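Local structure of RIM-binding protein, isoform F (Drosophila melanogaster, 4Z8A) at residues I44-G49 with M58-G63; V35-K40 with G66-N71. The protein binds proline-rich peptides through its third SH3 domain, here one derived from the calcium channel Cacophony, and probably helps organise the presynaptic active zone. All coordinates share one frame; numbering follows the deposited sequence. Where two conformers were deposited one is given.

Interaction 1. Residues I44-G49 with M58-G63; sequences IILVYG and MGELDG
Antiparallel pairing of strands 44-48 and 56-61 at the middle of the SH3 sheet makes this contact, with Leu46 opposite Glu60 as a hydrogen-bonded pair. Leu46 O accepts from Glu60 N at 2.9 Å, and Leu46 N returns a bond to Glu60 O. Tyr48 N adds a nearly straight bond to Met58 O (3.0 Å, 171° at the hydrogen). At the non-hydrogen-bonded pair Val47-Gly59 the CA atoms come within 4.5 Å, and Ile45 CG2 lies 3.8 Å from Gly59 CA. Beyond it, one water bridges Tyr48 O and Met58 N. The Tyr48 ring, its CG anti to the carbonyl carbon (chi1 -59°), lies alongside Glu60 on the face that also carries Leu46, and its edge atom CE1 meets Glu60 CB at 3.9 Å. An alanine in place of Tyr48 would probably uncover Glu60 CB and leave a gap beside it, though Gly63 N would still hold the carboxylate. That carboxylate stands 84° to the ring, and Gly63 N bonds to OE2 from above its plane, tying the turn back to the strand. Toward the core, Ile45 CD1 packs on Leu61 CD2 at 3.6 Å. Strand 12-16 bonds to the other edge of 44-48, while strand 64-69 pairs with 56-61 through Gly59 and Gly66.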
ATOM      1  N   ILE A  44      -6.906  -8.493   2.475  1.00 11.97           N
ATOM      2  CA  ILE A  44      -7.367  -7.112   2.523  0.71 11.42           C
ATOM      3  C   ILE A  44      -6.610  -6.308   3.580  1.00 14.16           C
ATOM      4  O   ILE A  44      -6.496  -6.707   4.731  1.00 12.82           O
ATOM      5  CB  ILE A  44      -8.885  -7.042   2.775  0.71 17.10           C
ATOM      6  CG1 ILE A  44      -9.610  -7.687   1.597  0.71 11.80           C
ATOM      7  CG2 ILE A  44      -9.331  -5.601   2.934  0.71 11.59           C
ATOM      8  CD1 ILE A  44     -11.117  -7.685   1.727  0.71 11.37           C
ATOM      9  N   ILE A  45      -6.088  -5.167   3.136  1.00  9.34           N
ATOM     10  CA  ILE A  45      -5.285  -4.265   3.955  0.57 11.67           C
ATOM     11  C   ILE A  45      -6.130  -3.095   4.412  1.00 12.58           C
ATOM     12  O   ILE A  45      -6.791  -2.470   3.597  1.00 12.31           O
ATOM     13  CB  ILE A  45      -4.077  -3.698   3.162  0.57 12.18           C
ATOM     14  CG1 ILE A  45      -3.382  -4.801   2.347  0.57 12.78           C
ATOM     15  CG2 ILE A  45      -3.123  -2.911   4.078  0.57 12.81           C
ATOM     16  CD1 ILE A  45      -2.784  -5.907   3.154  0.57 13.08           C
ATOM     17  N   LEU A  46      -6.127  -2.801   5.711  1.00  8.84           N
ATOM     18  CA  LEU A  46      -6.752  -1.557   6.175  1.00 11.46           C
ATOM     19  C   LEU A  46      -5.757  -0.426   5.993  1.00 14.03           C
ATOM     20  O   LEU A  46      -4.655  -0.482   6.538  1.00 14.51           O
ATOM     21  CB  LEU A  46      -7.171  -1.646   7.649  1.00 10.58           C
ATOM     22  CG  LEU A  46      -8.386  -2.520   7.959  1.00 10.46           C
ATOM     23  CD1 LEU A  46      -8.509  -2.736   9.452  1.00 13.29           C
ATOM     24  CD2 LEU A  46      -9.654  -1.875   7.410  1.00 11.45           C
ATOM     25  N   VAL A  47      -6.147   0.604   5.248  1.00 10.44           N
ATOM     26  CA  VAL A  47      -5.251   1.696   4.898  1.00 14.43           C
ATOM     27  C   VAL A  47      -5.668   2.979   5.627  1.00 13.81           C
ATOM     28  O   VAL A  47      -6.831   3.353   5.619  1.00 13.88           O
ATOM     29  CB  VAL A  47      -5.253   1.908   3.367  1.00 19.54           C
ATOM     30  CG1 VAL A  47      -4.665   3.238   3.017  1.00 20.76           C
ATOM     31  CG2 VAL A  47      -4.523   0.742   2.685  1.00 18.36           C
ATOM     32  N   TYR A  48      -4.712   3.639   6.272  1.00 11.43           N
ATOM     33  CA  TYR A  48      -4.984   4.817   7.087  1.00 12.98           C
ATOM     34  C   TYR A  48      -4.498   6.090   6.413  1.00 16.04           C
ATOM     35  O   TYR A  48      -3.315   6.242   6.182  1.00 15.03           O
ATOM     36  CB  TYR A  48      -4.302   4.670   8.460  1.00 13.89           C
ATOM     37  CG  TYR A  48      -4.789   3.438   9.168  1.00 16.18           C
ATOM     38  CD1 TYR A  48      -4.213   2.193   8.945  1.00 18.44           C
ATOM     39  CD2 TYR A  48      -5.874   3.507  10.015  1.00 21.65           C
ATOM     40  CE1 TYR A  48      -4.709   1.068   9.560  1.00 16.59           C
ATOM     41  CE2 TYR A  48      -6.357   2.398  10.637  1.00 23.35           C
ATOM     42  CZ  TYR A  48      -5.787   1.192  10.410  1.00 22.50           C
ATOM     43  OH  TYR A  48      -6.321   0.111  11.056  1.00 21.24           O
ATOM     44  N   GLY A  49      -5.402   7.014   6.127  1.00 17.64           N
ATOM     45  CA  GLY A  49      -5.001   8.254   5.491  1.00 18.70           C
ATOM     46  C   GLY A  49      -4.590   8.116   4.033  1.00 17.99           C
ATOM     47  O   GLY A  49      -4.917   7.134   3.373  1.00 16.63           O
ATOM     48  N   MET A  58       0.112   3.706   4.586  1.00 10.50           N
ATOM     49  CA  MET A  58       0.270   3.031   5.884  1.00 14.54           C
ATOM     50  C   MET A  58      -0.853   2.013   6.045  1.00 12.36           C
ATOM     51  O   MET A  58      -2.010   2.387   6.009  1.00 14.40           O
ATOM     52  CB  MET A  58       0.230   4.018   7.038  1.00 15.34           C
ATOM     53  CG  MET A  58       0.233   3.318   8.418  1.00 20.26           C
ATOM     54  SD  MET A  58       1.709   2.298   8.714  1.00 26.79           S
ATOM     55  CE  MET A  58       3.027   3.501   8.509  1.00 26.45           C
ATOM     56  N   GLY A  59      -0.512   0.736   6.206  1.00 12.43           N
ATOM     57  CA  GLY A  59      -1.515  -0.308   6.263  1.00 13.18           C
ATOM     58  C   GLY A  59      -1.405  -1.201   7.488  1.00 15.49           C
ATOM     59  O   GLY A  59      -0.384  -1.225   8.170  1.00 13.22           O
ATOM     60  N   GLU A  60      -2.474  -1.944   7.740  1.00 12.31           N
ATOM     61  CA  GLU A  60      -2.504  -2.965   8.795  1.00 10.09           C
ATOM     62  C   GLU A  60      -2.962  -4.271   8.204  1.00 13.50           C
ATOM     63  O   GLU A  60      -3.863  -4.286   7.349  1.00 12.17           O
ATOM     64  CB  GLU A  60      -3.450  -2.565   9.922  1.00 12.97           C
ATOM     65  CG  GLU A  60      -3.421  -3.506  11.132  1.00 14.79           C
ATOM     66  CD  GLU A  60      -4.322  -4.725  11.010  1.00 22.07           C
ATOM     67  OE1 GLU A  60      -5.187  -4.776  10.090  1.00 17.13           O
ATOM     68  OE2 GLU A  60      -4.171  -5.637  11.856  1.00 21.17           O
ATOM     69  N   LEU A  61      -2.365  -5.365   8.656  1.00 11.84           N
ATOM     70  CA  LEU A  61      -2.794  -6.687   8.207  1.00 12.95           C
ATOM     71  C   LEU A  61      -2.421  -7.726   9.249  1.00 18.05           C
ATOM     72  O   LEU A  61      -1.255  -7.885   9.586  1.00 18.25           O
ATOM     73  CB  LEU A  61      -2.171  -7.035   6.844  1.00 14.85           C
ATOM     74  CG  LEU A  61      -2.356  -8.480   6.366  1.00 13.78           C
ATOM     75  CD1 LEU A  61      -3.843  -8.832   6.152  1.00 13.89           C
ATOM     76  CD2 LEU A  61      -1.555  -8.745   5.065  1.00 11.03           C
ATOM     77  N   ASP A  62      -3.433  -8.414   9.759  1.00 16.70           N
ATOM     78  CA  ASP A  62      -3.252  -9.468  10.768  1.00 23.74           C
ATOM     79  C   ASP A  62      -2.297  -9.078  11.909  1.00 20.35           C
ATOM     80  O   ASP A  62      -1.379  -9.829  12.255  1.00 29.38           O
ATOM     81  CB  ASP A  62      -2.766 -10.760  10.108  1.00 27.95           C
ATOM     82  CG  ASP A  62      -3.840 -11.409   9.227  1.00 33.21           C
ATOM     83  OD1 ASP A  62      -5.038 -11.374   9.608  1.00 33.17           O
ATOM     84  OD2 ASP A  62      -3.486 -11.959   8.166  1.00 40.55           O
ATOM     85  N   GLY A  63      -2.515  -7.906  12.489  1.00 17.27           N
ATOM     86  CA  GLY A  63      -1.783  -7.511  13.678  1.00 22.98           C
ATOM     87  C   GLY A  63      -0.465  -6.804  13.421  1.00 27.86           C
ATOM     88  O   GLY A  63       0.182  -6.345  14.354  1.00 27.67           O
TER
HETATM   89  O   HOH W   1      -1.576   5.892   4.070  1.00 19.30           O

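Interaction 2. Residues V35-K40 with G66-N71; sequences VELCFK and GLVPSN
In this SH3 domain the chain leaving helix 32-35 lies across strand 64-69, and Leu37 and Val68 meet side by side next to a single backbone bridge. The bridge joins Glu36 and Leu67: Leu67 N donates to Val35 O at 2.8 Å, and Leu37 N to Leu67 O at 2.9 Å. Gly66 leaves room for this close approach, since a CB there would press on Val35 O and Leu37 N. Val68 CG1 is the bump, set between Leu37 and Phe39, 3.7 Å from Leu37 CB and 3.9 Å from Phe39 CE2. Phe39 CG sits between the backbone N and the carbonyl carbon (chi1 53°). The Phe39 ring and Pro69 reach toward each other, tip to tip. Beside the bridge, Val35 and Leu67 run alongside each other, and each packs on a basic side chain of the bound peptide. Glu36 gives that peptide a salt bridge through OE2, which Asn29 also holds, while OE1 bonds to Tyr21 and Ser27; these bonds probably fix the carboxylate for its ligand. Pro69 packs on an apolar side chain of the peptide. At the other end of the contact Pro69 CD meets the Phe39 ring in its plane, 4.0 Å from CE2.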
ATOM      1  N   VAL A  35      10.305  -1.373   7.239  1.00 11.99           N
ATOM      2  CA  VAL A  35       9.135  -0.507   7.248  1.00 12.30           C
ATOM      3  C   VAL A  35       7.964  -0.944   6.364  1.00 12.79           C
ATOM      4  O   VAL A  35       6.880  -0.376   6.504  1.00 10.16           O
ATOM      5  CB  VAL A  35       9.516   0.955   6.863  1.00 16.46           C
ATOM      6  CG1 VAL A  35      10.683   1.489   7.756  1.00 15.98           C
ATOM      7  CG2 VAL A  35       9.848   1.061   5.396  1.00 13.75           C
ATOM      8  N   GLU A  36       8.169  -1.952   5.512  1.00  8.14           N
ATOM      9  CA  GLU A  36       7.118  -2.407   4.581  1.00 10.11           C
ATOM     10  C   GLU A  36       6.442  -3.700   5.051  1.00 16.06           C
ATOM     11  O   GLU A  36       7.024  -4.512   5.771  1.00 15.94           O
ATOM     12  CB  GLU A  36       7.696  -2.580   3.163  1.00 10.32           C
ATOM     13  CG  GLU A  36       8.211  -1.271   2.604  1.00 11.98           C
ATOM     14  CD  GLU A  36       8.833  -1.387   1.215  1.00 12.57           C
ATOM     15  OE1 GLU A  36       8.696  -2.444   0.579  1.00 11.97           O
ATOM     16  OE2 GLU A  36       9.490  -0.413   0.804  1.00 11.04           O
ATOM     17  N   LEU A  37       5.184  -3.849   4.659  1.00 11.02           N
ATOM     18  CA  LEU A  37       4.349  -4.970   5.051  1.00 15.74           C
ATOM     19  C   LEU A  37       4.348  -6.058   3.967  1.00 18.22           C
ATOM     20  O   LEU A  37       4.327  -5.746   2.770  1.00 22.68           O
ATOM     21  CB  LEU A  37       2.929  -4.449   5.319  1.00 15.88           C
ATOM     22  CG  LEU A  37       1.841  -5.277   5.985  1.00 26.60           C
ATOM     23  CD1 LEU A  37       2.300  -5.738   7.342  1.00 26.13           C
ATOM     24  CD2 LEU A  37       0.598  -4.401   6.127  1.00 20.20           C
ATOM     25  N   CYS A  38       4.424  -7.319   4.396  1.00 15.22           N
ATOM     26  CA  CYS A  38       4.290  -8.462   3.502  0.53 14.47           C
ATOM     27  C   CYS A  38       2.811  -8.857   3.335  1.00 13.36           C
ATOM     28  O   CYS A  38       2.059  -8.817   4.296  1.00 16.09           O
ATOM     29  CB  CYS A  38       5.097  -9.632   4.068  0.53 20.70           C
ATOM     30  SG  CYS A  38       5.268 -11.052   3.003  0.53 27.22           S
ATOM     31  N   PHE A  39       2.394  -9.247   2.127  1.00 11.55           N
ATOM     32  CA  PHE A  39       1.016  -9.717   1.962  1.00 10.16           C
ATOM     33  C   PHE A  39       0.851 -10.594   0.728  1.00 12.95           C
ATOM     34  O   PHE A  39       1.755 -10.678  -0.106  1.00 13.25           O
ATOM     35  CB  PHE A  39       0.030  -8.534   1.898  1.00 12.79           C
ATOM     36  CG  PHE A  39       0.378  -7.491   0.857  1.00 10.79           C
ATOM     37  CD1 PHE A  39      -0.040  -7.630  -0.450  1.00 10.95           C
ATOM     38  CD2 PHE A  39       1.134  -6.378   1.199  1.00 10.01           C
ATOM     39  CE1 PHE A  39       0.268  -6.676  -1.391  1.00 13.43           C
ATOM     40  CE2 PHE A  39       1.441  -5.427   0.278  1.00 13.65           C
ATOM     41  CZ  PHE A  39       1.008  -5.577  -1.035  1.00 13.09           C
ATOM     42  N   LYS A  40      -0.311 -11.242   0.632  0.66 13.66           N
ATOM     43  CA  LYS A  40      -0.618 -12.158  -0.467  0.66 14.37           C
ATOM     44  C   LYS A  40      -1.865 -11.727  -1.220  0.66 12.23           C
ATOM     45  O   LYS A  40      -2.762 -11.086  -0.670  0.66 12.02           O
ATOM     46  CB  LYS A  40      -0.799 -13.586   0.059  0.66 15.61           C
ATOM     47  CG  LYS A  40       0.465 -14.171   0.722  0.66 16.57           C
ATOM     48  CD  LYS A  40       1.526 -14.537  -0.305  0.66 15.43           C
ATOM     49  CE  LYS A  40       2.698 -15.270   0.351  0.66 27.11           C
ATOM     50  NZ  LYS A  40       3.626 -15.856  -0.648  0.66 32.56           N
ATOM     51  N   GLY A  66       2.518  -1.522   8.509  1.00 11.87           N
ATOM     52  CA  GLY A  66       3.663  -1.107   7.718  1.00 11.21           C
ATOM     53  C   GLY A  66       3.231  -0.510   6.409  1.00 12.13           C
ATOM     54  O   GLY A  66       2.052  -0.575   6.047  1.00 12.35           O
ATOM     55  N   LEU A  67       4.200   0.024   5.667  1.00 11.09           N
ATOM     56  CA  LEU A  67       3.917   0.648   4.392  1.00  9.60           C
ATOM     57  C   LEU A  67       3.667  -0.408   3.311  1.00 10.03           C
ATOM     58  O   LEU A  67       4.341  -1.435   3.252  1.00 13.31           O
ATOM     59  CB  LEU A  67       5.079   1.565   3.985  1.00 13.56           C
ATOM     60  CG  LEU A  67       5.352   2.749   4.922  1.00 17.63           C
ATOM     61  CD1 LEU A  67       6.611   3.494   4.481  1.00 16.38           C
ATOM     62  CD2 LEU A  67       4.171   3.705   4.985  1.00 17.27           C
ATOM     63  N   VAL A  68       2.693  -0.123   2.450  1.00 11.22           N
ATOM     64  CA  VAL A  68       2.342  -1.009   1.338  1.00 10.05           C
ATOM     65  C   VAL A  68       2.334  -0.236   0.012  1.00 11.75           C
ATOM     66  O   VAL A  68       1.888   0.908  -0.050  1.00 11.31           O
ATOM     67  CB  VAL A  68       0.969  -1.678   1.575  1.00 18.26           C
ATOM     68  CG1 VAL A  68       0.992  -2.478   2.855  1.00 13.90           C
ATOM     69  CG2 VAL A  68      -0.116  -0.645   1.651  1.00 17.70           C
ATOM     70  N   PRO A  69       2.869  -0.850  -1.050  1.00 13.09           N
ATOM     71  CA  PRO A  69       2.924  -0.179  -2.359  1.00 10.53           C
ATOM     72  C   PRO A  69       1.541  -0.075  -3.014  1.00 11.38           C
ATOM     73  O   PRO A  69       0.889  -1.087  -3.231  1.00 12.72           O
ATOM     74  CB  PRO A  69       3.840  -1.091  -3.192  1.00 12.75           C
ATOM     75  CG  PRO A  69       3.674  -2.436  -2.617  1.00 13.49           C
ATOM     76  CD  PRO A  69       3.387  -2.229  -1.103  1.00 14.93           C
ATOM     77  N   SER A  70       1.116   1.143  -3.320  1.00  9.73           N
ATOM     78  CA  SER A  70      -0.232   1.372  -3.837  1.00 12.79           C
ATOM     79  C   SER A  70      -0.495   0.597  -5.123  1.00 12.67           C
ATOM     80  O   SER A  70      -1.628   0.216  -5.400  1.00 10.23           O
ATOM     81  CB  SER A  70      -0.450   2.864  -4.068  1.00 12.55           C
ATOM     82  OG  SER A  70       0.510   3.379  -4.993  1.00 11.55           O
ATOM     83  N   ASN A  71       0.555   0.339  -5.904  1.00 10.56           N
ATOM     84  CA  ASN A  71       0.367  -0.254  -7.207  1.00 12.78           C
ATOM     85  C   ASN A  71       0.161  -1.763  -7.149  1.00 10.73           C
ATOM     86  O   ASN A  71      -0.064  -2.372  -8.173  1.00 10.97           O
ATOM     87  CB  ASN A  71       1.514   0.126  -8.168  1.00 12.54           C
ATOM     88  CG  ASN A  71       2.895  -0.240  -7.658  1.00 12.61           C
ATOM     89  OD1 ASN A  71       3.119  -0.393  -6.462  1.00 12.54           O
ATOM     90  ND2 ASN A  71       3.852  -0.361  -8.590  1.00 11.60           N
TER

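Centred about 9 Å apart, the two interactions belong to one SH3 domain and share its antiparallel sheet, in which strands 56-61 and 64-69 are neighbours. Along the chain the order is 35-40, 44-49, 58-63, 66-71, so interaction 1 falls within the span of chain that interaction 2 brings together. They touch directly: Gly59 N lies 2.9 Å from Gly66 O, a probable hydrogen bond between the strands, and Leu61 CD2 packs 3.5 Å from Phe39 CB. Met58 CE also reaches Leu67 CD2 at 3.7 Å. Interaction 1 thus builds the inner part of the sheet, whereas interaction 2 joins one of its two edge strands, 64-69, to the loop after helix 32-35 and supplies residues that meet the Cacophony-derived peptide.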